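Local coordinates for histidine acid phosphatase (Hafnia alvei, PDB 4ARU), which belongs to branch 2 of the histidine phosphatase superfamily and folds around a central mixed beta-sheet with helices packed about it, at residues 172-175 with 176-179; 151-154 with 155-158; 240-243 with 244-247. One frame throughout, in Å; residues are numbered along the deposited sequence. Where two conformers were deposited one is given.

Contact 1: residues 172-175 with 176-179; sequences LDFP and KSPY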
loop_
_atom_site.group_PDB
_atom_site.type_symbol
_atom_site.label_atom_id
_atom_site.label_comp_id
_atom_site.label_asym_id
_atom_site.label_seq_id
_atom_site.Cartn_x
_atom_site.Cartn_y
_atom_site.Cartn_z
ATOM N N LEU A 172 -10.125 -5.989 -22.706
ATOM C CA LEU A 172 -9.250 -7.034 -23.206
ATOM C C LEU A 172 -9.597 -7.510 -24.596
ATOM O O LEU A 172 -8.750 -8.112 -25.254
ATOM C CB LEU A 172 -9.332 -8.274 -22.268
ATOM C CG LEU A 172 -8.814 -8.031 -20.865
ATOM C CD1 LEU A 172 -9.190 -9.244 -20.060
ATOM C CD2 LEU A 172 -7.307 -7.795 -20.842
ATOM N N ASP A 173 -10.830 -7.293 -25.081
ATOM C CA ASP A 173 -11.338 -8.078 -26.226
ATOM C C ASP A 173 -11.226 -9.563 -25.975
ATOM O O ASP A 173 -10.882 -10.365 -26.848
ATOM C CB ASP A 173 -10.663 -7.652 -27.536
ATOM C CG ASP A 173 -11.085 -6.251 -27.958
ATOM O OD1 ASP A 173 -12.263 -6.131 -28.329
ATOM O OD2 ASP A 173 -10.292 -5.264 -27.927
ATOM N N PHE A 174 -11.580 -9.936 -24.736
ATOM C CA PHE A 174 -11.507 -11.322 -24.283
ATOM C C PHE A 174 -12.157 -12.331 -25.239
ATOM O O PHE A 174 -11.610 -13.406 -25.478
ATOM C CB PHE A 174 -12.047 -11.444 -22.839
ATOM C CG PHE A 174 -12.138 -12.879 -22.328
ATOM C CD1 PHE A 174 -10.996 -13.576 -21.924
ATOM C CD2 PHE A 174 -13.356 -13.504 -22.211
ATOM C CE1 PHE A 174 -11.106 -14.871 -21.451
ATOM C CE2 PHE A 174 -13.456 -14.801 -21.735
ATOM C CZ PHE A 174 -12.330 -15.471 -21.348
ATOM N N PRO A 175 -13.347 -12.024 -25.764
ATOM C CA PRO A 175 -14.004 -13.037 -26.594
ATOM C C PRO A 175 -13.201 -13.421 -27.855
ATOM O O PRO A 175 -13.406 -14.519 -28.407
ATOM C CB PRO A 175 -15.336 -12.366 -26.968
ATOM C CG PRO A 175 -15.600 -11.400 -25.862
ATOM C CD PRO A 175 -14.257 -10.885 -25.470
ATOM N N LYS A 176 -12.317 -12.519 -28.283
ATOM C CA LYS A 176 -11.457 -12.778 -29.437
ATOM C C LYS A 176 -10.076 -13.297 -29.061
ATOM O O LYS A 176 -9.216 -13.403 -29.944
ATOM C CB LYS A 176 -11.277 -11.505 -30.254
ATOM C CG LYS A 176 -12.567 -10.955 -30.841
ATOM C CD LYS A 176 -12.330 -9.488 -31.146
ATOM C CE LYS A 176 -13.422 -8.822 -31.968
ATOM N NZ LYS A 176 -13.157 -7.347 -31.919
ATOM N N SER A 177 -9.898 -13.675 -27.804
ATOM C CA SER A 177 -8.582 -13.993 -27.264
ATOM C C SER A 177 -8.246 -15.466 -27.510
ATOM O O SER A 177 -9.136 -16.297 -27.721
ATOM C CB SER A 177 -8.546 -13.705 -25.786
ATOM O OG SER A 177 -9.298 -14.677 -25.071
ATOM N N PRO A 178 -6.944 -15.794 -27.467
ATOM C CA PRO A 178 -6.579 -17.208 -27.570
ATOM C C PRO A 178 -7.206 -18.059 -26.483
ATOM O O PRO A 178 -7.564 -19.217 -26.713
ATOM C CB PRO A 178 -5.048 -17.180 -27.413
ATOM C CG PRO A 178 -4.664 -15.848 -27.937
ATOM C CD PRO A 178 -5.766 -14.919 -27.452
ATOM N N TYR A 179 -7.379 -17.480 -25.303
ATOM C CA TYR A 179 -8.066 -18.186 -24.240
ATOM C C TYR A 179 -9.400 -18.739 -24.692
ATOM O O TYR A 179 -9.710 -19.900 -24.451
ATOM C CB TYR A 179 -8.287 -17.266 -23.028
ATOM C CG TYR A 179 -8.772 -17.985 -21.795
ATOM C CD1 TYR A 179 -10.124 -18.316 -21.616
ATOM C CD2 TYR A 179 -7.864 -18.338 -20.803
ATOM C CE1 TYR A 179 -10.533 -18.973 -20.465
ATOM C CE2 TYR A 179 -8.256 -18.993 -19.671
ATOM C CZ TYR A 179 -9.568 -19.312 -19.517
ATOM O OH TYR A 179 -9.906 -19.952 -18.358
HETATM O O HOH W 1 -11.454 -16.347 -29.689
#
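The carbonyl oxygen of Phe174 takes two bonds from Ser177, and the turn is built around that pair. Hydroxyl OG of Ser177 donates to Phe174 O at 2.7 Å, lying in the carbonyl plane and on a lone pair, while Ser177 N reaches Phe174 O at 2.9 Å from well above that plane, 60° out of it. A chi1 of 73°, which sets OG between the backbone N and the carbonyl carbon, lets hydroxyl and amide share one acceptor. One residue earlier, Lys176 N donates to Asp173 O at 3.0 Å.

Two side-chain pairs border this polar centre. Phe174 and Tyr179 lean together with ring planes 41° apart, CE1 and CZ of Phe174 each 3.6 Å from Tyr179 CD1. The extended Lys176 runs alongside Asp173 and brings Lys176 NZ to 3.9 Å from Asp173 OD1, a long salt bridge; the firmer partner of this carboxylate is His37, bonded to OD2. A water donates to both Pro175 O and Ser177 O, bridging the two carbonyls.

Phe191 meets the Phe174 ring edge-to-face, and His183 stacks on Tyr179. Asp173, with positive phi, is the C-prime residue of the Schellman motif that ends helix 162-172, and Ser177 is the N-cap of helix 178-182, its OG making a weak capping bond with Cys180 N: the arrangement is a tight helix-to-helix junction, one C-terminal cap passing almost directly into an N-terminal one.

Contact 2: residues 151-154 with 155-158; sequences GTPI and ETLN
A short 3-10 turn, in which Pro153 O receives both the amide and the hydroxyl of Thr156, occupies the connection between helices 139-150 and 162-172. Its backbone is written in two successive bonds spanning three residues each: Thr156 N donates to Pro153 O at 3.0 Å, and Leu157 N to Ile154 O at 2.9 Å. Both amides stand well out of the plane of the carbonyl they meet; for Thr156 N the departure is 46°.

That leaves the plane of the Pro153 carbonyl to a side chain. OG1 of Thr156 donates to Pro153 O at 2.8 Å, lying in the carbonyl plane with a C=O...OG1 angle of 147°. The first torsion of Thr156 (chi1 72°) sets OG1 between its own backbone N and carbonyl carbon, close enough to the N for both donors to meet one oxygen.

A second threonine extends the arrangement. OG1 of Thr152 donates to Thr156 OG1 at 3.3 Å, a rather long bond, and the methyl CG2 of Thr152 comes within 3.6 Å of Thr156 OG1. The hydroxyls therefore form a directed chain, Thr152 to Thr156 to the Pro153 carbonyl, in which the first bond, being long, would polarise the second only modestly. Thr156 OG1 is both acceptor and donor; the shorter bond, to Pro153 O, is the one more likely to set its rotation.

Gly151, with positive phi, takes the chain out of helix 139-150 just before the turn. Pro153 rests back on Glu147 of that helix, and the buried Ile154 touches both Val146 of the same helix and Leu210 of strand 208-211. Leu157 also meets Leu210, together with Val214 of helix 213-229, and Asn158 bonds to Ser197 and to the carbonyl of Met195, so the turn lies against helices 139-150 and 213-229 and the strand pair 198-201/208-211.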
loop_
_atom_site.group_PDB
_atom_site.type_symbol
_atom_site.label_atom_id
_atom_site.label_comp_id
_atom_site.label_asym_id
_atom_site.label_seq_id
_atom_site.Cartn_x
_atom_site.Cartn_y
_atom_site.Cartn_z
ATOM N N GLY A 151 -18.931 -11.693 2.912
ATOM C CA GLY A 151 -20.365 -11.719 3.243
ATOM C C GLY A 151 -21.148 -12.746 2.468
ATOM O O GLY A 151 -22.368 -12.784 2.562
ATOM N N THR A 152 -20.456 -13.597 1.706
ATOM C CA THR A 152 -21.089 -14.575 0.817
ATOM C C THR A 152 -20.034 -15.643 0.497
ATOM O O THR A 152 -18.845 -15.354 0.543
ATOM C CB THR A 152 -21.648 -13.864 -0.453
ATOM O OG1 THR A 152 -22.637 -14.668 -1.098
ATOM C CG2 THR A 152 -20.556 -13.512 -1.434
ATOM N N PRO A 153 -20.456 -16.867 0.150
ATOM C CA PRO A 153 -19.470 -17.856 -0.260
ATOM C C PRO A 153 -18.628 -17.335 -1.403
ATOM O O PRO A 153 -19.101 -16.729 -2.376
ATOM C CB PRO A 153 -20.345 -19.044 -0.679
ATOM C CG PRO A 153 -21.536 -18.940 0.197
ATOM C CD PRO A 153 -21.804 -17.461 0.238
ATOM N N ILE A 154 -17.327 -17.548 -1.323
ATOM C CA ILE A 154 -16.402 -16.961 -2.291
ATOM C C ILE A 154 -16.635 -17.471 -3.692
ATOM O O ILE A 154 -16.404 -16.732 -4.651
ATOM C CB ILE A 154 -14.908 -17.171 -1.920
ATOM C CG1 ILE A 154 -14.550 -16.295 -0.745
ATOM C CG2 ILE A 154 -13.985 -16.801 -3.077
ATOM C CD1 ILE A 154 -15.019 -14.869 -0.891
ATOM N N GLU A 155 -17.131 -18.708 -3.826
ATOM C CA GLU A 155 -17.417 -19.305 -5.136
ATOM C C GLU A 155 -18.437 -18.474 -5.937
ATOM O O GLU A 155 -18.544 -18.606 -7.159
ATOM C CB GLU A 155 -17.919 -20.738 -4.977
ATOM C CG GLU A 155 -16.866 -21.792 -4.547
ATOM C CD GLU A 155 -16.378 -21.697 -3.090
ATOM O OE1 GLU A 155 -16.960 -20.923 -2.271
ATOM O OE2 GLU A 155 -15.398 -22.404 -2.749
ATOM N N THR A 156 -19.172 -17.616 -5.225
ATOM C CA THR A 156 -20.210 -16.781 -5.847
ATOM C C THR A 156 -19.776 -15.339 -6.086
ATOM O O THR A 156 -20.558 -14.506 -6.522
ATOM C CB THR A 156 -21.537 -16.799 -5.018
ATOM O OG1 THR A 156 -21.394 -16.049 -3.799
ATOM C CG2 THR A 156 -21.998 -18.195 -4.708
ATOM N N LEU A 157 -18.516 -15.031 -5.804
ATOM C CA LEU A 157 -18.061 -13.630 -5.814
ATOM C C LEU A 157 -18.237 -12.933 -7.157
ATOM O O LEU A 157 -18.499 -11.727 -7.187
ATOM C CB LEU A 157 -16.595 -13.562 -5.409
ATOM C CG LEU A 157 -16.044 -12.170 -5.112
ATOM C CD1 LEU A 157 -16.655 -11.587 -3.858
ATOM C CD2 LEU A 157 -14.537 -12.178 -5.012
ATOM N N ASN A 158 -18.079 -13.637 -8.279
ATOM C CA ASN A 158 -18.170 -12.945 -9.557
ATOM C C ASN A 158 -19.550 -12.292 -9.726
ATOM O O ASN A 158 -19.681 -11.318 -10.471
ATOM C CB ASN A 158 -17.994 -13.878 -10.765
ATOM C CG ASN A 158 -16.581 -14.436 -10.895
ATOM O OD1 ASN A 158 -15.700 -14.141 -10.081
ATOM N ND2 ASN A 158 -16.379 -15.205 -11.973
#

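Contact 3: residues 240-243 with 244-247; sequences IHTE and QQWN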
loop_
_atom_site.group_PDB
_atom_site.type_symbol
_atom_site.label_atom_id
_atom_site.label_comp_id
_atom_site.label_asym_id
_atom_site.label_seq_id
_atom_site.Cartn_x
_atom_site.Cartn_y
_atom_site.Cartn_z
ATOM N N ILE A 240 -9.496 2.383 -22.374
ATOM C CA ILE A 240 -10.036 3.039 -21.168
ATOM C C ILE A 240 -10.151 4.537 -21.481
ATOM O O ILE A 240 -9.144 5.220 -21.781
ATOM C CB ILE A 240 -9.186 2.776 -19.913
ATOM C CG1 ILE A 240 -9.000 1.293 -19.699
ATOM C CG2 ILE A 240 -9.877 3.435 -18.724
ATOM C CD1 ILE A 240 -8.001 0.995 -18.611
ATOM N N HIS A 241 -11.383 5.026 -21.474
ATOM C CA HIS A 241 -11.697 6.371 -21.963
ATOM C C HIS A 241 -12.196 7.310 -20.864
ATOM O O HIS A 241 -12.032 8.541 -21.002
ATOM C CB HIS A 241 -12.755 6.327 -23.078
ATOM C CG HIS A 241 -12.291 5.626 -24.312
ATOM N ND1 HIS A 241 -12.525 4.289 -24.529
ATOM C CD2 HIS A 241 -11.583 6.066 -25.378
ATOM C CE1 HIS A 241 -11.978 3.928 -25.675
ATOM N NE2 HIS A 241 -11.401 4.987 -26.211
ATOM N N THR A 242 -12.788 6.767 -19.796
ATOM C CA THR A 242 -13.488 7.608 -18.823
ATOM C C THR A 242 -13.139 7.283 -17.382
ATOM O O THR A 242 -12.644 6.223 -17.030
ATOM C CB THR A 242 -14.998 7.465 -18.945
ATOM O OG1 THR A 242 -15.372 6.188 -18.453
ATOM C CG2 THR A 242 -15.478 7.617 -20.377
ATOM N N GLU A 243 -13.368 8.265 -16.525
ATOM C CA GLU A 243 -13.223 8.087 -15.104
ATOM C C GLU A 243 -14.075 6.933 -14.559
ATOM O O GLU A 243 -13.622 6.134 -13.742
ATOM C CB GLU A 243 -13.626 9.395 -14.437
ATOM C CG GLU A 243 -13.833 9.370 -12.931
ATOM C CD GLU A 243 -14.418 10.661 -12.407
ATOM O OE1 GLU A 243 -15.704 10.886 -12.392
ATOM O OE2 GLU A 243 -13.542 11.526 -12.130
ATOM N N GLN A 244 -15.313 6.847 -15.052
ATOM C CA GLN A 244 -16.215 5.770 -14.646
ATOM C C GLN A 244 -15.610 4.423 -14.977
ATOM O O GLN A 244 -15.688 3.489 -14.197
ATOM C CB GLN A 244 -17.586 5.936 -15.327
ATOM C CG GLN A 244 -18.638 4.883 -14.893
ATOM C CD GLN A 244 -18.545 3.525 -15.584
ATOM O OE1 GLN A 244 -18.152 3.399 -16.746
ATOM N NE2 GLN A 244 -18.869 2.490 -14.838
ATOM N N GLN A 245 -14.963 4.308 -16.122
ATOM C CA GLN A 245 -14.330 3.021 -16.485
ATOM C C GLN A 245 -13.153 2.727 -15.588
ATOM O O GLN A 245 -13.030 1.622 -15.126
ATOM C CB GLN A 245 -13.903 3.047 -17.943
ATOM C CG GLN A 245 -15.076 2.969 -18.898
ATOM C CD GLN A 245 -14.657 3.234 -20.331
ATOM O OE1 GLN A 245 -13.655 3.897 -20.607
ATOM N NE2 GLN A 245 -15.467 2.760 -21.248
ATOM N N TRP A 246 -12.286 3.701 -15.333
ATOM C CA TRP A 246 -11.206 3.495 -14.389
ATOM C C TRP A 246 -11.755 3.037 -13.053
ATOM O O TRP A 246 -11.215 2.106 -12.450
ATOM C CB TRP A 246 -10.399 4.780 -14.156
ATOM C CG TRP A 246 -9.338 5.058 -15.177
ATOM C CD1 TRP A 246 -9.310 6.074 -16.036
ATOM C CD2 TRP A 246 -8.159 4.307 -15.397
ATOM N NE1 TRP A 246 -8.179 6.009 -16.835
ATOM C CE2 TRP A 246 -7.452 4.918 -16.461
ATOM C CE3 TRP A 246 -7.644 3.178 -14.802
ATOM C CZ2 TRP A 246 -6.220 4.430 -16.930
ATOM C CZ3 TRP A 246 -6.435 2.652 -15.273
ATOM C CH2 TRP A 246 -5.750 3.283 -16.338
ATOM N N ASN A 247 -12.806 3.691 -12.566
ATOM C CA ASN A 247 -13.328 3.313 -11.253
ATOM C C ASN A 247 -13.884 1.927 -11.262
ATOM O O ASN A 247 -13.690 1.200 -10.291
ATOM C CB ASN A 247 -14.393 4.311 -10.761
ATOM C CG ASN A 247 -13.828 5.698 -10.454
ATOM O OD1 ASN A 247 -12.627 5.864 -10.276
ATOM N ND2 ASN A 247 -14.681 6.679 -10.433
HETATM O O HOH W 2 -18.031 5.304 -18.850
#
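Gln245 reaches back from the first turn of its helix to the backbone of His241 and Thr242, and its side chain can be followed atom by atom. CB passes 3.5 Å from Thr242 OG1. CG comes closer still, to 3.3 Å from the same Thr242 OG1, and from there the chain runs on extended (chi2 170°), carrying the amide beyond the threonine. At the tip, OE1 accepts from His241 N at 2.7 Å, nearly along the C=O axis, and from Thr242 N at 3.1 Å, a less direct bond whose donor lies 38° out of the amide plane. The His241 ring turns an edge to OE1.

In the other direction, Thr242 OG1 accepts from Gln245 N at 3.0 Å; with the bond from Thr242 N to Gln245 OE1 this makes a capping box, Thr242 being the N-cap. A water links Thr242 OG1 to Gln244 OE1.

Next to these polar bonds is an apolar contact. CG2 of Ile240 sits over one face of Trp246, 3.6 Å from the centroid of the five-membered ring and 9° off its normal, a CH-pi contact, while Ile240 CD1 reaches the six-membered ring near CH2. His228 meets the tryptophan edge-to-face.

Thr242 OG1 thus stands in for the carbonyl that a preceding turn would have offered Gln245 N, while Gln245 OE1, held by two bonds, ties helix 243-262 back to the two amides ahead of it.

How the contacts relate
The three contacts illustrate how short-range bonds shape the places where the chain leaves, joins or enters helices, and they follow one another along the chain as contact 2, contact 1, contact 3. Helix 162-172 joins the turn of contact 2 to the junction of contact 1; the centres of contacts 1 and 2 are 25 Å apart. Contacts 1 and 3 are nearer, about 20 Å between centres and about 8 Å between nearest atoms. None touches another directly. Helix 213-229 is their common neighbour: Leu157 meets Val214, whereas Leu172 and Ile240 both rest on Phe224. Of the bound ions, a sodium ion lies about 13 Å from the Trp246 side chain; the potassium ion is held by a separate site that includes Asn380 and Gln387.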